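Trehalose operon transcriptional repressor (Bacillus subtilis, PDB 2OGG) represses transcription of the trePA trehalose operon and can bind trehalose-6-phosphate, this chain being its effector-binding UTRA domain. Local coordinates at residues S43-D47 against G48-I52; R136-L139 against D140-R143; Y76-I79 against E80-G84; P21-L24 against I25-Q28. All coordinates share one frame; numbering follows the deposited sequence.

Interaction 1 of 4, residues S43-D47 against G48-I52; sequences SRKID and GEHVI. With SO4 (sulfate ion), chain C.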
# COMPACT_ATOMS: atom_id res chain seq x y z
N SER A 43 -20.71 -11.22 -16.66
CA SER A 43 -21.08 -11.90 -15.44
C SER A 43 -20.14 -13.07 -15.27
O SER A 43 -19.59 -13.54 -16.26
CB SER A 43 -22.54 -12.40 -15.50
OG SER A 43 -22.65 -13.61 -16.22
N ARG A 44 -19.90 -13.47 -14.02
CA ARG A 44 -19.03 -14.60 -13.73
C ARG A 44 -19.86 -15.73 -13.15
O ARG A 44 -20.51 -15.55 -12.12
CB ARG A 44 -17.97 -14.22 -12.69
CG ARG A 44 -17.31 -12.89 -12.89
CD ARG A 44 -16.24 -13.00 -13.94
NE ARG A 44 -15.60 -11.70 -14.16
CZ ARG A 44 -14.42 -11.54 -14.75
NH1 ARG A 44 -13.76 -12.60 -15.21
NH2 ARG A 44 -13.91 -10.33 -14.88
N LYS A 45 -19.65 -16.93 -13.65
CA LYS A 45 -20.41 -18.09 -13.21
C LYS A 45 -19.46 -18.98 -12.40
O LYS A 45 -18.48 -19.51 -12.95
CB LYS A 45 -20.98 -18.84 -14.42
CG LYS A 45 -21.82 -20.09 -14.13
CD LYS A 45 -22.40 -20.64 -15.43
CE LYS A 45 -22.72 -22.14 -15.34
NZ LYS A 45 -22.86 -22.75 -16.70
N ILE A 46 -19.61 -18.93 -11.09
CA ILE A 46 -18.76 -19.70 -10.19
C ILE A 46 -19.55 -20.93 -9.82
O ILE A 46 -20.49 -20.88 -9.03
CB ILE A 46 -18.35 -18.88 -8.96
CG1 ILE A 46 -17.61 -17.61 -9.44
CG2 ILE A 46 -17.54 -19.74 -7.96
CD1 ILE A 46 -17.26 -16.60 -8.37
N ASP A 47 -19.28 -22.00 -10.56
CA ASP A 47 -20.25 -23.04 -10.78
C ASP A 47 -21.07 -23.44 -9.55
O ASP A 47 -20.59 -23.38 -8.41
CB ASP A 47 -19.68 -24.23 -11.57
CG ASP A 47 -19.56 -23.94 -13.09
OD1 ASP A 47 -19.82 -24.87 -13.90
OD2 ASP A 47 -19.21 -22.79 -13.48
N GLY A 48 -22.37 -23.54 -9.78
CA GLY A 48 -22.89 -23.33 -11.13
C GLY A 48 -23.75 -22.09 -11.25
O GLY A 48 -24.80 -22.11 -11.89
N GLU A 49 -23.30 -20.98 -10.67
CA GLU A 49 -24.16 -19.82 -10.54
C GLU A 49 -23.50 -18.57 -11.04
O GLU A 49 -22.30 -18.37 -10.84
CB GLU A 49 -24.56 -19.61 -9.09
CG GLU A 49 -25.34 -20.76 -8.49
CD GLU A 49 -25.91 -20.42 -7.14
OE1 GLU A 49 -25.11 -20.09 -6.23
OE2 GLU A 49 -27.15 -20.42 -6.99
N HIS A 50 -24.31 -17.68 -11.61
CA HIS A 50 -23.87 -16.33 -11.99
C HIS A 50 -23.98 -15.43 -10.77
O HIS A 50 -25.08 -15.15 -10.27
CB HIS A 50 -24.74 -15.78 -13.10
CG HIS A 50 -24.63 -16.54 -14.38
ND1 HIS A 50 -23.63 -16.30 -15.31
CD2 HIS A 50 -25.36 -17.57 -14.87
CE1 HIS A 50 -23.77 -17.14 -16.32
NE2 HIS A 50 -24.81 -17.92 -16.08
N VAL A 51 -22.83 -14.95 -10.29
CA VAL A 51 -22.82 -14.32 -8.99
C VAL A 51 -22.14 -12.96 -8.90
O VAL A 51 -22.29 -12.28 -7.90
CB VAL A 51 -22.31 -15.26 -7.93
CG1 VAL A 51 -23.17 -16.49 -7.89
CG2 VAL A 51 -20.89 -15.64 -8.23
N ILE A 52 -21.31 -12.63 -9.89
CA ILE A 52 -20.67 -11.33 -9.95
C ILE A 52 -21.02 -10.64 -11.27
O ILE A 52 -21.01 -11.27 -12.33
CB ILE A 52 -19.13 -11.43 -9.83
CG1 ILE A 52 -18.76 -12.01 -8.46
CG2 ILE A 52 -18.49 -10.04 -9.95
CD1 ILE A 52 -17.63 -13.01 -8.51
S SO4 C . -10.45 -8.95 -15.73
O1 SO4 C . -10.59 -7.56 -15.30
O2 SO4 C . -9.06 -9.33 -15.86
O3 SO4 C . -10.99 -9.88 -14.75
O4 SO4 C . -11.13 -9.04 -17.01

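Interaction 2 of 4, residues R136-L139 against D140-R143; sequences RHRL and DKFR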
# COMPACT_ATOMS: atom_id res chain seq x y z
N ARG A 136 -19.96 -5.99 -9.04
CA ARG A 136 -21.09 -6.21 -8.12
C ARG A 136 -21.17 -7.68 -7.70
O ARG A 136 -21.38 -8.57 -8.55
CB ARG A 136 -22.39 -5.77 -8.80
CG ARG A 136 -22.26 -4.40 -9.44
CD ARG A 136 -23.56 -3.93 -10.09
NE ARG A 136 -24.64 -3.76 -9.13
CZ ARG A 136 -24.91 -2.63 -8.48
NH1 ARG A 136 -24.14 -1.57 -8.66
NH2 ARG A 136 -25.95 -2.57 -7.64
N HIS A 137 -20.99 -7.93 -6.40
CA HIS A 137 -21.04 -9.29 -5.87
C HIS A 137 -22.28 -9.57 -5.06
O HIS A 137 -22.63 -8.80 -4.17
CB HIS A 137 -19.87 -9.52 -4.93
CG HIS A 137 -18.54 -9.30 -5.57
ND1 HIS A 137 -18.05 -8.04 -5.86
CD2 HIS A 137 -17.56 -10.17 -5.93
CE1 HIS A 137 -16.85 -8.15 -6.39
NE2 HIS A 137 -16.52 -9.43 -6.42
N ARG A 138 -22.83 -10.76 -5.23
CA ARG A 138 -23.74 -11.33 -4.27
C ARG A 138 -23.03 -11.49 -2.91
O ARG A 138 -21.86 -11.87 -2.85
CB ARG A 138 -24.18 -12.69 -4.77
CG ARG A 138 -25.56 -13.11 -4.29
CD ARG A 138 -25.97 -14.35 -5.04
NE ARG A 138 -25.31 -15.55 -4.55
CZ ARG A 138 -25.63 -16.79 -4.92
NH1 ARG A 138 -26.60 -17.00 -5.81
NH2 ARG A 138 -24.94 -17.82 -4.44
N LEU A 139 -23.75 -11.25 -1.82
CA LEU A 139 -23.11 -11.10 -0.52
C LEU A 139 -22.21 -12.26 -0.12
O LEU A 139 -21.15 -12.05 0.44
CB LEU A 139 -24.15 -10.84 0.57
CG LEU A 139 -24.65 -9.40 0.57
CD1 LEU A 139 -25.42 -9.17 -0.69
CD2 LEU A 139 -25.52 -9.15 1.79
N ASP A 140 -22.69 -13.48 -0.30
CA ASP A 140 -21.91 -14.65 0.08
C ASP A 140 -20.65 -14.87 -0.77
O ASP A 140 -19.91 -15.80 -0.53
CB ASP A 140 -22.78 -15.92 0.06
CG ASP A 140 -23.25 -16.28 -1.34
OD1 ASP A 140 -23.66 -15.37 -2.10
OD2 ASP A 140 -23.19 -17.48 -1.69
N LYS A 141 -20.50 -14.11 -1.85
CA LYS A 141 -19.41 -14.36 -2.81
C LYS A 141 -18.43 -13.20 -2.85
O LYS A 141 -17.96 -12.79 -3.91
CB LYS A 141 -19.98 -14.60 -4.22
CG LYS A 141 -20.76 -15.90 -4.36
CD LYS A 141 -19.88 -17.10 -4.04
CE LYS A 141 -20.71 -18.37 -3.95
NZ LYS A 141 -19.84 -19.55 -4.07
N PHE A 142 -18.30 -12.53 -1.72
CA PHE A 142 -17.43 -11.40 -1.65
C PHE A 142 -16.40 -11.64 -0.57
O PHE A 142 -16.75 -12.13 0.50
CB PHE A 142 -18.22 -10.14 -1.32
CG PHE A 142 -17.36 -8.93 -1.19
CD1 PHE A 142 -16.74 -8.42 -2.30
CD2 PHE A 142 -16.94 -8.51 0.06
CE1 PHE A 142 -15.81 -7.38 -2.18
CE2 PHE A 142 -15.97 -7.52 0.20
CZ PHE A 142 -15.42 -6.95 -0.92
N ARG A 143 -15.13 -11.52 -0.94
CA ARG A 143 -14.05 -11.57 0.04
C ARG A 143 -12.93 -10.68 -0.44
O ARG A 143 -12.56 -10.75 -1.59
CB ARG A 143 -13.54 -12.99 0.23
CG ARG A 143 -12.34 -13.11 1.18
CD ARG A 143 -12.03 -14.59 1.46
NE ARG A 143 -10.83 -14.77 2.28
CZ ARG A 143 -9.59 -14.92 1.80
NH1 ARG A 143 -9.37 -14.95 0.48
NH2 ARG A 143 -8.57 -15.05 2.63
O HOH W 1 -18.73 -12.79 1.71

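Interaction 3 of 4, residues Y76-I79 against E80-G84; sequences YEYI and EGELG. With SO4 (sulfate ion), chain C.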
# COMPACT_ATOMS: atom_id res chain seq x y z
N TYR A 76 -7.84 -6.89 -17.47
CA TYR A 76 -6.73 -6.34 -16.70
C TYR A 76 -5.40 -6.66 -17.39
O TYR A 76 -4.63 -5.76 -17.72
CB TYR A 76 -6.76 -6.89 -15.28
CG TYR A 76 -5.48 -6.64 -14.52
CD1 TYR A 76 -5.31 -5.48 -13.79
CD2 TYR A 76 -4.50 -7.63 -14.43
CE1 TYR A 76 -4.17 -5.25 -13.06
CE2 TYR A 76 -3.37 -7.44 -13.65
CZ TYR A 76 -3.18 -6.21 -13.03
OH TYR A 76 -2.09 -5.98 -12.26
N GLU A 77 -5.17 -7.94 -17.69
CA GLU A 77 -3.92 -8.34 -18.33
C GLU A 77 -3.74 -7.65 -19.67
O GLU A 77 -2.68 -7.09 -19.95
CB GLU A 77 -3.84 -9.87 -18.47
CG GLU A 77 -3.59 -10.55 -17.14
CD GLU A 77 -3.62 -12.06 -17.24
OE1 GLU A 77 -4.12 -12.54 -18.27
OE2 GLU A 77 -3.08 -12.75 -16.33
N TYR A 78 -4.84 -7.46 -20.40
CA TYR A 78 -4.73 -6.81 -21.69
C TYR A 78 -4.30 -5.38 -21.56
O TYR A 78 -3.58 -4.86 -22.42
CB TYR A 78 -6.03 -6.87 -22.44
CG TYR A 78 -5.94 -6.16 -23.75
CD1 TYR A 78 -5.23 -6.71 -24.81
CD2 TYR A 78 -6.64 -4.98 -23.96
CE1 TYR A 78 -5.22 -6.08 -26.07
CE2 TYR A 78 -6.58 -4.31 -25.18
CZ TYR A 78 -5.86 -4.85 -26.22
OH TYR A 78 -5.83 -4.17 -27.41
N ILE A 79 -4.98 -4.68 -20.67
CA ILE A 79 -4.68 -3.29 -20.38
C ILE A 79 -3.29 -3.04 -19.83
O ILE A 79 -2.56 -2.23 -20.36
CB ILE A 79 -5.75 -2.69 -19.47
CG1 ILE A 79 -7.05 -2.60 -20.27
CG2 ILE A 79 -5.32 -1.35 -18.97
CD1 ILE A 79 -8.10 -1.78 -19.64
N GLU A 80 -2.88 -3.84 -18.86
CA GLU A 80 -1.51 -3.77 -18.37
C GLU A 80 -0.51 -4.04 -19.50
O GLU A 80 0.55 -3.41 -19.58
CB GLU A 80 -1.30 -4.77 -17.26
CG GLU A 80 -2.03 -4.43 -15.97
CD GLU A 80 -1.47 -3.18 -15.32
OE1 GLU A 80 -0.25 -3.16 -15.03
OE2 GLU A 80 -2.24 -2.21 -15.13
N GLY A 81 -0.89 -4.91 -20.42
CA GLY A 81 0.03 -5.27 -21.50
C GLY A 81 0.29 -4.11 -22.42
O GLY A 81 1.41 -3.95 -22.92
N GLU A 82 -0.74 -3.28 -22.64
CA GLU A 82 -0.70 -2.18 -23.62
C GLU A 82 -0.14 -0.94 -22.99
O GLU A 82 0.55 -0.19 -23.65
CB GLU A 82 -2.09 -1.85 -24.17
CG GLU A 82 -2.73 -2.96 -24.99
CD GLU A 82 -1.85 -3.42 -26.15
OE1 GLU A 82 -1.56 -2.58 -27.02
OE2 GLU A 82 -1.45 -4.61 -26.19
N LEU A 83 -0.54 -0.64 -21.75
CA LEU A 83 -0.07 0.57 -21.10
C LEU A 83 0.11 0.53 -19.59
O LEU A 83 0.14 1.58 -18.97
CB LEU A 83 -0.87 1.80 -21.52
CG LEU A 83 -2.39 1.76 -21.52
CD1 LEU A 83 -2.86 1.45 -20.16
CD2 LEU A 83 -2.88 3.12 -21.93
N GLY A 84 0.60 -0.59 -19.10
CA GLY A 84 0.79 -0.78 -17.67
C GLY A 84 1.82 0.16 -17.06
O GLY A 84 1.82 0.38 -15.86
S SO4 C . -10.45 -8.95 -15.73
O1 SO4 C . -10.59 -7.56 -15.30
O2 SO4 C . -9.06 -9.33 -15.86
O3 SO4 C . -10.99 -9.88 -14.75
O4 SO4 C . -11.13 -9.04 -17.01
O HOH W 2 -1.95 -6.63 -24.01

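Interaction 4 of 4, residues P21-L24 against I25-Q28; sequences PSEL and IQKQ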
# COMPACT_ATOMS: atom_id res chain seq x y z
N PRO A 21 -20.24 8.25 -23.98
CA PRO A 21 -20.72 7.93 -22.63
C PRO A 21 -22.16 8.37 -22.25
O PRO A 21 -22.60 9.46 -22.63
CB PRO A 21 -19.69 8.61 -21.74
CG PRO A 21 -19.20 9.74 -22.55
CD PRO A 21 -19.20 9.29 -23.98
N SER A 22 -22.85 7.55 -21.46
CA SER A 22 -24.13 7.94 -20.87
C SER A 22 -23.82 9.02 -19.84
O SER A 22 -22.64 9.30 -19.56
CB SER A 22 -24.82 6.75 -20.18
OG SER A 22 -24.05 6.27 -19.09
N GLU A 23 -24.85 9.61 -19.24
CA GLU A 23 -24.58 10.67 -18.30
C GLU A 23 -23.94 10.16 -17.01
O GLU A 23 -23.14 10.87 -16.39
CB GLU A 23 -25.81 11.54 -18.04
CG GLU A 23 -26.28 12.25 -19.30
CD GLU A 23 -27.52 13.09 -19.07
OE1 GLU A 23 -28.48 12.61 -18.42
OE2 GLU A 23 -27.56 14.22 -19.61
N LEU A 24 -24.23 8.92 -16.64
CA LEU A 24 -23.59 8.35 -15.47
C LEU A 24 -22.09 8.11 -15.72
O LEU A 24 -21.27 8.45 -14.86
CB LEU A 24 -24.29 7.07 -14.99
CG LEU A 24 -23.50 6.24 -13.95
CD1 LEU A 24 -23.37 6.93 -12.56
CD2 LEU A 24 -24.07 4.82 -13.81
N ILE A 25 -21.72 7.66 -16.92
CA ILE A 25 -20.31 7.42 -17.19
C ILE A 25 -19.54 8.71 -17.43
O ILE A 25 -18.37 8.81 -17.08
CB ILE A 25 -20.06 6.42 -18.33
CG1 ILE A 25 -20.59 5.04 -17.93
CG2 ILE A 25 -18.59 6.32 -18.62
CD1 ILE A 25 -20.16 4.58 -16.53
N GLN A 26 -20.21 9.73 -17.96
CA GLN A 26 -19.61 11.05 -17.94
C GLN A 26 -19.14 11.45 -16.51
O GLN A 26 -17.99 11.84 -16.32
CB GLN A 26 -20.54 12.10 -18.55
CG GLN A 26 -20.58 12.04 -20.06
CD GLN A 26 -21.82 12.71 -20.65
OE1 GLN A 26 -22.03 13.91 -20.49
NE2 GLN A 26 -22.66 11.92 -21.31
N LYS A 27 -19.98 11.24 -15.51
CA LYS A 27 -19.60 11.53 -14.14
C LYS A 27 -18.53 10.57 -13.59
O LYS A 27 -17.49 11.01 -13.12
CB LYS A 27 -20.83 11.62 -13.21
CG LYS A 27 -20.48 11.49 -11.72
CD LYS A 27 -21.06 12.61 -10.85
CE LYS A 27 -22.32 12.17 -10.12
NZ LYS A 27 -22.08 10.96 -9.29
N GLN A 28 -18.73 9.26 -13.77
CA GLN A 28 -17.84 8.24 -13.21
C GLN A 28 -16.44 8.25 -13.82
O GLN A 28 -15.45 8.06 -13.13
CB GLN A 28 -18.44 6.83 -13.35
CG GLN A 28 -19.62 6.54 -12.44
CD GLN A 28 -19.30 6.62 -10.95
OE1 GLN A 28 -18.38 7.31 -10.54
NE2 GLN A 28 -20.14 6.01 -10.14

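Interaction 1 of 4, residues S43-D47 against G48-I52
K45 and H50 meet near the end of a beta hairpin, a non-hydrogen-bonded antiparallel pair in which the lysine's carbon chain lies against the imidazole. CB of K45 sits over one face of the H50 ring, 4.0 Å from its centroid in a CH-pi contact. Because CG of K45 is anti to the backbone N (chi1 -179°) and the chain stays extended, CD goes on to pass 3.7 Å from H50 NE2. A long aliphatic stem suits such a place, covering the ring while its ammonium reaches beyond. The imidazole is also held at ND1, which shares a 3.0 Å hydrogen bond with S43 OG; that hydroxyl bonds H14 as well.

The opposite face of the hairpin is apolar near I46, whose CD1 meets I52 CD1 at 3.6 Å and also V51 CG2. Behind these side chains, V51 N donates to R44 O at 3.0 Å and I46 N to E49 O at 2.8 Å. R44 O takes V51 N while R44 N donates to I52 O, so R44 faces both residues, consistent with a classic beta bulge. D47 and G48 make the two-residue turn, with the peptide between them modelled cis.

The stem of R44 lies on I52, CG 3.8 Å from its CB, and only the guanidinium reaches away. A bend at chi2 (-79°) gives NE to D54 and NH2 to O3 of a sulfate, a 3.0 Å bond. This ion, probably from the crystallisation liquor and also held by R42, S74, I75 and Y76, may mark where the effector's phosphate binds. Strands 37-46 and 49-59 form the hairpin, flanked in the sheet by 11-19 beside the first and 129-138 beside the second.

Interaction 2 of 4, residues R136-L139 against D140-R143
H137 and F142 form a T-shaped pair where strand 129-138 gives way to a type I beta-turn, R138 to K141, leading toward strand 143-146 of the UTRA domain. F142 offers its edge: CD1 stands over the centre of the imidazole, 3.8 Å from H137 ND1, with the two ring planes 75° apart. The same imidazole brings CD2 to within 3.3 Å of K141 O. An aromatic pair suits this partly buried bend, since F142 also packs on V116 and V118 and on I94 of the second subunit.

R138 comes next and uses both its backbone and its side chain. Its carbonyl O closes the turn by accepting from K141 N at 2.8 Å. The guanidinium grips D140 side-on, NE to OD1 at 3.0 Å and NH2 to OD2 at 3.3 Å, each oxygen using its syn lone pair in a nearly coplanar salt bridge. D140 can reach back because a chi1 of 66° swings its carboxylate over its own backbone. NH1 bonds D108 O and NH2 also meets E49, so the arginine ties the turn to neighbouring parts of the chain; the carboxylates of D140 and E49 would probably offset its charge, with R110 close by.

L139, at the second position of the turn, directs its side chain elsewhere, onto H114 of the second subunit, while its carbonyl O accepts a 2.8 Å hydrogen bond from an ordered water.

Interaction 3 of 4, residues Y76-I79 against E80-G84
E80 folds back over Y76 one helical turn earlier. Its CB begins 3.5 Å from Y76 O, the carbonyl that accepts the hydrogen bond from E80 N at 2.8 Å. CG then lies over one face of the phenol, 3.8 Å from the ring centroid, in a CH-pi contact displaced toward the rim. A bend at chi2 (-67°) lets CD continue above the ring, 4.1 Å from Y76 CE1, with the carboxylate only 15° from parallel to it. At the tip, OE2 makes a salt bridge with R150 of the second subunit; glutamate suits the position because it has methylenes for the ring and a charge for the partner chain.

This i to i+4 pairing belongs to helix 75-83, whose N-terminal end holds a sulfate through Y76 N, 3.2 Å from O2, together with S74, I75, R42 and R44. The pattern recurs with E82, whose CG covers one face of the Y78 ring, 4.1 Å from its centroid. A water donates to both E82 OE2 and Y78 O, and the tyrosine hydroxyl bonds H65 O. On the side toward strands 87-98 and 129-138, I79 CG2 lies beside L83 CD1 at 3.9 Å, and I79 packs on I87 and F130.

Interaction 4 of 4, residues P21-L24 against I25-Q28
P21 and Q26 cross at about a right angle at the start of helix 23-29, the proline ring against the glutamine stem, with P21 CG 3.7 Å from Q26 CG. From there the glutamine chain runs on extended and brings its amide back to the carbonyls that precede the helix. NE2 donates to P21 O at 2.8 Å; the acceptor lies near the amide plane, but the donor stands above the plane of the carbonyl. A second, weak bond goes from NE2 to S22 O, which also takes the helical bond from Q26 N at 2.9 Å. Glutamine fits here because its NH2 can serve both acceptors while its methylenes cover the proline.

S22 is the N-cap. A chi1 of 64° turns the hydroxyl back over the first turn, where OG faces I25 N in a weak, 3.5 Å capping bond. Its own N bonds a glycerol, probably from crystallisation.

Farther along, L24 meets Q28, one turn after it, the two crossing obliquely with CD1 of the leucine 3.8 Å from Q28 CG. The glutamine bends at chi2, and OE1 bonds the hydroxyl of Y121. I25, buried, touches P21 CB through CG2 and packs on Y132, so the helix rests on the sheet at strands 114-124 and 129-138.

In the fold
Interactions 1 and 2 touch: strands 49-59 and 129-138 are sheet neighbours, joined by a salt bridge from E49 to R138 and by I52 packing on H137. Interaction 1 is mostly a surface contact built on strand ladders, interaction 2 a partly buried turn at a subunit interface. Interactions 3 and 4 are both partly buried and helical, but the first is built on tyrosine-glutamate pairs and meets three neighbouring subunits through Y76, E77 and E80, whereas the second, untouched by other chains, uses capping and amide bonds. Although about 25 Å apart between centres, interactions 1 and 3 meet one sulfate, held by arginine and by a helix N-terminus. Interactions 2 and 3 both reach the second subunit.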